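Local coordinates for BH2621 protein (Bacillus halodurans, PDB 2QML), which is of unknown function but carries a GNAT-type acetyltransferase domain and probably acts as an N-acyltransferase in siderophore biosynthesis, at residues A129-K134 with C161-V166; Q133-P138 with C181-F186. All coordinates share one frame; numbering follows the deposited sequence.

Interaction 1: residues A129-K134 with C161-V166; sequences AIMQQK and CGFQPV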
loop_
_atom_site.group_PDB
_atom_site.type_symbol
_atom_site.label_atom_id
_atom_site.label_comp_id
_atom_site.label_asym_id
_atom_site.label_seq_id
_atom_site.Cartn_x
_atom_site.Cartn_y
_atom_site.Cartn_z
ATOM N N ALA A 129 7.442 3.644 -5.822
ATOM C CA ALA A 129 8.092 2.416 -6.330
ATOM C C ALA A 129 7.127 1.239 -6.524
ATOM O O ALA A 129 7.106 0.576 -7.581
ATOM C CB ALA A 129 9.295 1.999 -5.413
ATOM N N ILE A 130 6.330 0.950 -5.511
ATOM C CA ILE A 130 5.398 -0.169 -5.595
ATOM C C ILE A 130 4.301 0.127 -6.616
ATOM O O ILE A 130 3.887 -0.799 -7.322
ATOM C CB ILE A 130 4.873 -0.573 -4.217
ATOM C CG1 ILE A 130 4.205 -1.959 -4.306
ATOM C CG2 ILE A 130 3.938 0.517 -3.606
ATOM C CD1 ILE A 130 3.787 -2.621 -2.980
HETATM N N MSE A 131 3.825 1.373 -6.701
HETATM C CA MSE A 131 2.836 1.727 -7.732
HETATM C C MSE A 131 3.393 1.475 -9.128
HETATM O O MSE A 131 2.712 0.909 -9.979
HETATM C CB MSE A 131 2.396 3.174 -7.620
HETATM C CG MSE A 131 1.519 3.424 -6.418
HETATM SE SE MSE A 131 1.065 5.312 -6.283
HETATM C CE MSE A 131 -0.104 5.362 -7.871
ATOM N N GLN A 132 4.626 1.901 -9.359
ATOM C CA GLN A 132 5.264 1.697 -10.635
ATOM C C GLN A 132 5.296 0.203 -10.990
ATOM O O GLN A 132 4.948 -0.181 -12.110
ATOM C CB GLN A 132 6.678 2.324 -10.630
ATOM C CG GLN A 132 7.374 2.308 -11.973
ATOM C CD GLN A 132 6.619 3.093 -13.028
ATOM O OE1 GLN A 132 5.524 2.708 -13.497
ATOM N NE2 GLN A 132 7.193 4.228 -13.403
ATOM N N GLN A 133 5.641 -0.649 -10.042
ATOM C CA GLN A 133 5.728 -2.081 -10.354
ATOM C C GLN A 133 4.336 -2.744 -10.524
ATOM O O GLN A 133 4.170 -3.696 -11.260
ATOM C CB GLN A 133 6.603 -2.820 -9.326
ATOM C CG GLN A 133 8.024 -2.201 -9.043
ATOM C CD GLN A 133 8.686 -1.393 -10.223
ATOM O OE1 GLN A 133 8.743 -1.825 -11.410
ATOM N NE2 GLN A 133 9.205 -0.239 -9.856
ATOM N N LYS A 134 3.318 -2.228 -9.857
ATOM C CA LYS A 134 1.958 -2.676 -10.076
ATOM C C LYS A 134 1.460 -2.247 -11.458
ATOM O O LYS A 134 0.777 -3.018 -12.133
ATOM C CB LYS A 134 1.051 -2.148 -8.986
ATOM C CG LYS A 134 1.213 -2.844 -7.620
ATOM C CD LYS A 134 0.595 -2.094 -6.434
ATOM C CE LYS A 134 -0.887 -1.916 -6.545
ATOM N NZ LYS A 134 -1.610 -3.164 -6.556
ATOM N N CYS A 161 0.653 11.740 -5.164
ATOM C CA CYS A 161 1.070 10.681 -6.091
ATOM C C CYS A 161 0.159 10.467 -7.293
ATOM O O CYS A 161 0.392 9.537 -8.058
ATOM C CB CYS A 161 1.258 9.368 -5.352
ATOM S SG CYS A 161 2.557 9.559 -4.119
ATOM N N GLY A 162 -0.854 11.312 -7.474
ATOM C CA GLY A 162 -1.705 11.228 -8.651
ATOM C C GLY A 162 -3.132 10.758 -8.416
ATOM O O GLY A 162 -3.937 10.826 -9.332
ATOM N N PHE A 163 -3.429 10.284 -7.214
ATOM C CA PHE A 163 -4.781 9.819 -6.870
ATOM C C PHE A 163 -5.760 10.979 -6.817
ATOM O O PHE A 163 -5.451 12.057 -6.273
ATOM C CB PHE A 163 -4.841 9.079 -5.527
ATOM C CG PHE A 163 -4.219 7.718 -5.536
ATOM C CD1 PHE A 163 -2.839 7.547 -5.451
ATOM C CD2 PHE A 163 -5.020 6.584 -5.630
ATOM C CE1 PHE A 163 -2.272 6.280 -5.477
ATOM C CE2 PHE A 163 -4.450 5.326 -5.611
ATOM C CZ PHE A 163 -3.089 5.185 -5.546
ATOM N N GLN A 164 -6.905 10.768 -7.444
ATOM C CA GLN A 164 -8.026 11.708 -7.407
ATOM C C GLN A 164 -9.143 11.154 -6.523
ATOM O O GLN A 164 -9.566 10.022 -6.688
ATOM C CB GLN A 164 -8.569 11.982 -8.805
ATOM C CG GLN A 164 -7.553 12.777 -9.665
ATOM N N PRO A 165 -9.653 11.953 -5.580
ATOM C CA PRO A 165 -10.784 11.461 -4.769
ATOM C C PRO A 165 -12.050 11.326 -5.611
ATOM O O PRO A 165 -12.284 12.135 -6.520
ATOM C CB PRO A 165 -10.925 12.512 -3.658
ATOM C CG PRO A 165 -10.199 13.695 -4.151
ATOM C CD PRO A 165 -9.169 13.267 -5.130
ATOM N N VAL A 166 -12.810 10.274 -5.350
ATOM C CA VAL A 166 -14.065 10.001 -6.037
ATOM C C VAL A 166 -15.234 10.276 -5.078
ATOM O O VAL A 166 -16.025 11.164 -5.350
ATOM C CB VAL A 166 -14.138 8.576 -6.594
ATOM C CG1 VAL A 166 -15.479 8.353 -7.273
ATOM C CG2 VAL A 166 -12.919 8.279 -7.570
#
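The terminal methyl group of Met-131, a selenomethionine in the crystal, overlaps one corner of the Phe-163 ring, with CE 3.4 Å from CE1 of Phe-163 and 3.8 Å from its CZ. The methyl comes in obliquely. The selenium itself sits at the ring edge, 4.9 Å from the ring centroid and 78° off the normal, and its nearest ring atom is again CE1 of Phe-163, 3.6 Å from SE of Met-131. Two conformers of Met-131 were deposited, and these details belong to the one described here.

In it the chain runs straight through chi2 and bends only at chi3 (69°), where CE turns away from the line of the chain toward the ring. Met-131 and Phe-163 thus reach for each other from opposite directions, bridging backbones that stay well apart. SE of Met-131 also lies 4.2 Å from CB of Cys-161, a looser touch. No hydrogen bond joins the segments, and all three touching residues are buried.

Between Cys-161 and Phe-163, Gly-162 takes up a positive phi of 110° as the C-prime residue of a Schellman motif that ends helix 152-160. The turn sends the chain into strand 164-170 and delivers the Phe-163 ring to the selenium; Phe-158, from the same helix, meets that ring edge-to-face.

Across 129-134 and 161-166, then, a Met-aromatic contact ties helix 123-135 to the Schellman-capped end of helix 152-160, within the mixed alpha/beta core of a GNAT fold.

Interaction 2: residues Q133-P138 with C181-F186; sequences QKFQEP and CEQNVF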
loop_
_atom_site.group_PDB
_atom_site.type_symbol
_atom_site.label_atom_id
_atom_site.label_comp_id
_atom_site.label_asym_id
_atom_site.label_seq_id
_atom_site.Cartn_x
_atom_site.Cartn_y
_atom_site.Cartn_z
ATOM N N GLN A 133 5.641 -0.649 -10.042
ATOM C CA GLN A 133 5.728 -2.081 -10.354
ATOM C C GLN A 133 4.336 -2.744 -10.524
ATOM O O GLN A 133 4.170 -3.696 -11.260
ATOM C CB GLN A 133 6.603 -2.820 -9.326
ATOM C CG GLN A 133 8.024 -2.201 -9.043
ATOM C CD GLN A 133 8.686 -1.393 -10.223
ATOM O OE1 GLN A 133 8.743 -1.825 -11.410
ATOM N NE2 GLN A 133 9.205 -0.239 -9.856
ATOM N N LYS A 134 3.318 -2.228 -9.857
ATOM C CA LYS A 134 1.958 -2.676 -10.076
ATOM C C LYS A 134 1.460 -2.247 -11.458
ATOM O O LYS A 134 0.777 -3.018 -12.133
ATOM C CB LYS A 134 1.051 -2.148 -8.986
ATOM C CG LYS A 134 1.213 -2.844 -7.620
ATOM C CD LYS A 134 0.595 -2.094 -6.434
ATOM C CE LYS A 134 -0.887 -1.916 -6.545
ATOM N NZ LYS A 134 -1.610 -3.164 -6.556
ATOM N N PHE A 135 1.810 -1.035 -11.883
ATOM C CA PHE A 135 1.391 -0.521 -13.206
ATOM C C PHE A 135 2.074 -1.219 -14.378
ATOM O O PHE A 135 1.669 -1.022 -15.536
ATOM C CB PHE A 135 1.610 0.992 -13.306
ATOM C CG PHE A 135 0.442 1.829 -12.795
ATOM C CD1 PHE A 135 -0.837 1.659 -13.311
ATOM C CD2 PHE A 135 0.670 2.853 -11.894
ATOM C CE1 PHE A 135 -1.874 2.473 -12.889
ATOM C CE2 PHE A 135 -0.367 3.670 -11.460
ATOM C CZ PHE A 135 -1.621 3.488 -12.005
ATOM N N GLN A 136 3.071 -2.077 -14.119
ATOM C CA GLN A 136 3.659 -2.799 -15.230
ATOM C C GLN A 136 2.787 -3.951 -15.712
ATOM O O GLN A 136 3.102 -4.565 -16.733
ATOM C CB GLN A 136 5.079 -3.296 -14.907
ATOM C CG GLN A 136 5.978 -2.204 -14.489
ATOM C CD GLN A 136 6.016 -1.054 -15.461
ATOM O OE1 GLN A 136 6.300 -1.206 -16.627
ATOM N NE2 GLN A 136 5.663 0.118 -14.964
ATOM N N GLU A 137 1.742 -4.305 -14.978
ATOM C CA GLU A 137 0.723 -5.229 -15.518
ATOM C C GLU A 137 0.116 -4.557 -16.771
ATOM O O GLU A 137 -0.451 -3.488 -16.675
ATOM C CB GLU A 137 -0.305 -5.533 -14.444
ATOM C CG GLU A 137 -1.492 -6.301 -14.960
ATOM C CD GLU A 137 -1.150 -7.730 -15.335
ATOM O OE1 GLU A 137 -0.340 -8.341 -14.605
ATOM O OE2 GLU A 137 -1.736 -8.218 -16.319
ATOM N N PRO A 138 0.263 -5.165 -17.967
ATOM C CA PRO A 138 -0.161 -4.396 -19.178
ATOM C C PRO A 138 -1.614 -3.920 -19.210
ATOM O O PRO A 138 -1.862 -2.824 -19.676
ATOM C CB PRO A 138 0.152 -5.362 -20.334
ATOM C CG PRO A 138 1.287 -6.192 -19.771
ATOM C CD PRO A 138 0.929 -6.431 -18.351
ATOM N N CYS A 181 -6.112 6.351 -9.181
ATOM C CA CYS A 181 -4.904 6.833 -9.841
ATOM C C CYS A 181 -4.822 6.177 -11.221
ATOM O O CYS A 181 -4.737 4.966 -11.306
ATOM C CB CYS A 181 -3.710 6.491 -9.014
ATOM S SG CYS A 181 -2.198 7.239 -9.674
ATOM N N GLU A 182 -4.900 6.987 -12.265
ATOM C CA GLU A 182 -4.803 6.555 -13.645
ATOM C C GLU A 182 -3.334 6.502 -14.030
ATOM O O GLU A 182 -2.529 7.350 -13.630
ATOM C CB GLU A 182 -5.544 7.524 -14.552
ATOM C CG GLU A 182 -6.981 7.746 -14.215
ATOM C CD GLU A 182 -7.795 6.459 -14.000
ATOM O OE1 GLU A 182 -7.457 5.428 -14.607
ATOM O OE2 GLU A 182 -8.792 6.487 -13.227
ATOM N N GLN A 183 -2.962 5.535 -14.841
ATOM C CA GLN A 183 -1.544 5.380 -15.125
ATOM C C GLN A 183 -0.860 6.605 -15.764
ATOM O O GLN A 183 0.289 6.893 -15.395
ATOM C CB GLN A 183 -1.254 4.136 -16.003
ATOM C CG GLN A 183 0.240 3.795 -15.978
ATOM C CD GLN A 183 0.617 2.539 -16.731
ATOM O OE1 GLN A 183 -0.244 1.866 -17.307
ATOM N NE2 GLN A 183 1.921 2.202 -16.732
ATOM N N ASN A 184 -1.513 7.293 -16.700
ATOM C CA ASN A 184 -0.878 8.441 -17.376
ATOM C C ASN A 184 -0.556 9.544 -16.352
ATOM O O ASN A 184 0.506 10.159 -16.432
ATOM C CB ASN A 184 -1.723 8.992 -18.558
ATOM C CG ASN A 184 -1.677 8.111 -19.834
ATOM O OD1 ASN A 184 -0.847 7.207 -19.978
ATOM N ND2 ASN A 184 -2.575 8.409 -20.781
ATOM N N VAL A 185 -1.452 9.755 -15.382
ATOM C CA VAL A 185 -1.241 10.750 -14.335
ATOM C C VAL A 185 -0.069 10.303 -13.446
ATOM O O VAL A 185 0.818 11.094 -13.115
ATOM C CB VAL A 185 -2.538 10.999 -13.495
ATOM C CG1 VAL A 185 -2.239 11.849 -12.236
ATOM C CG2 VAL A 185 -3.620 11.617 -14.385
ATOM N N PHE A 186 -0.089 9.040 -13.039
ATOM C CA PHE A 186 0.974 8.477 -12.194
ATOM C C PHE A 186 2.370 8.620 -12.801
ATOM O O PHE A 186 3.335 9.051 -12.132
ATOM C CB PHE A 186 0.739 6.983 -11.896
ATOM C CG PHE A 186 1.912 6.354 -11.206
ATOM C CD1 PHE A 186 2.151 6.631 -9.864
ATOM C CD2 PHE A 186 2.859 5.611 -11.901
ATOM C CE1 PHE A 186 3.259 6.107 -9.221
ATOM C CE2 PHE A 186 3.954 5.112 -11.267
ATOM C CZ PHE A 186 4.162 5.365 -9.945
HETATM O O HOH W 1 2.847 -0.136 -18.335
#
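Cys-181, the last but one residue of strand 175-182, meets the far end of the Phe-135 ring with its backbone: its O lies in the plane of the ring, at the edge, 3.5 Å from CZ of Phe-135. Its SG is a more distant neighbour, 4.4 Å from CE2 of Phe-135. Glu-182 follows at the N-cap position of helix 183-194 and turns its side chain away, where OE1 is hydrogen-bonded to OG1 of Thr-142; its O accepts the backbone N-H of Phe-186.

Gln-183 covers one face of Phe-135. With chi1 at -165°, CG of Gln-183 points away from its own backbone N and the chain runs on extended, sliding past the aromatic side chain in the opposite sense; its amide plane is only 8° from that of the ring. CG of Gln-183 makes a CH-pi contact 3.9 Å from the ring centroid of Phe-135, offset toward the rim. The amide end passes CB of Phe-135 to the backbone beyond: one water accepts from NE2 of Gln-183 at 3.0 Å and donates to O of Phe-135 at 3.2 Å.

One helical turn on, Phe-186 brings CB to 3.5 Å from CE2 of Phe-135. The two rings meet at a slant, with centroids 5.2 Å apart and planes 36° from each other. Phe-186 continues into a small aromatic cluster by meeting Trp-190.

Polarity is matched around the buried ring: its electron-poor rim faces the carbonyl of Cys-181, while its electron-rich face takes the methylene of Gln-183. Burial of Phe-135 is therefore mostly hydrophobic, and the water-mediated polar link, from its carbonyl near the end of helix 123-135 to a partly exposed glutamine, lies at the margin.

Reading from the N terminus, helix 123-135 supplies the first partner of both contacts, and the two starting segments share Gln-133 and Lys-134. Interaction 1 closes a loop of 26 residues through strand 142-145 and helix 152-160. Interaction 2 closes one of 42 residues that also takes in strands 164-170 and 175-182. Since the segments begin in the order 129, 133, 161, 181, the loops interleave rather than nest. They also adjoin: N of Gln-132 lies 3.5 Å from CZ of Phe-186. Together they join one helix to the turn leading from helix 152-160 into strand 164-170, and to the end of strand 175-182 and the start of helix 183-194.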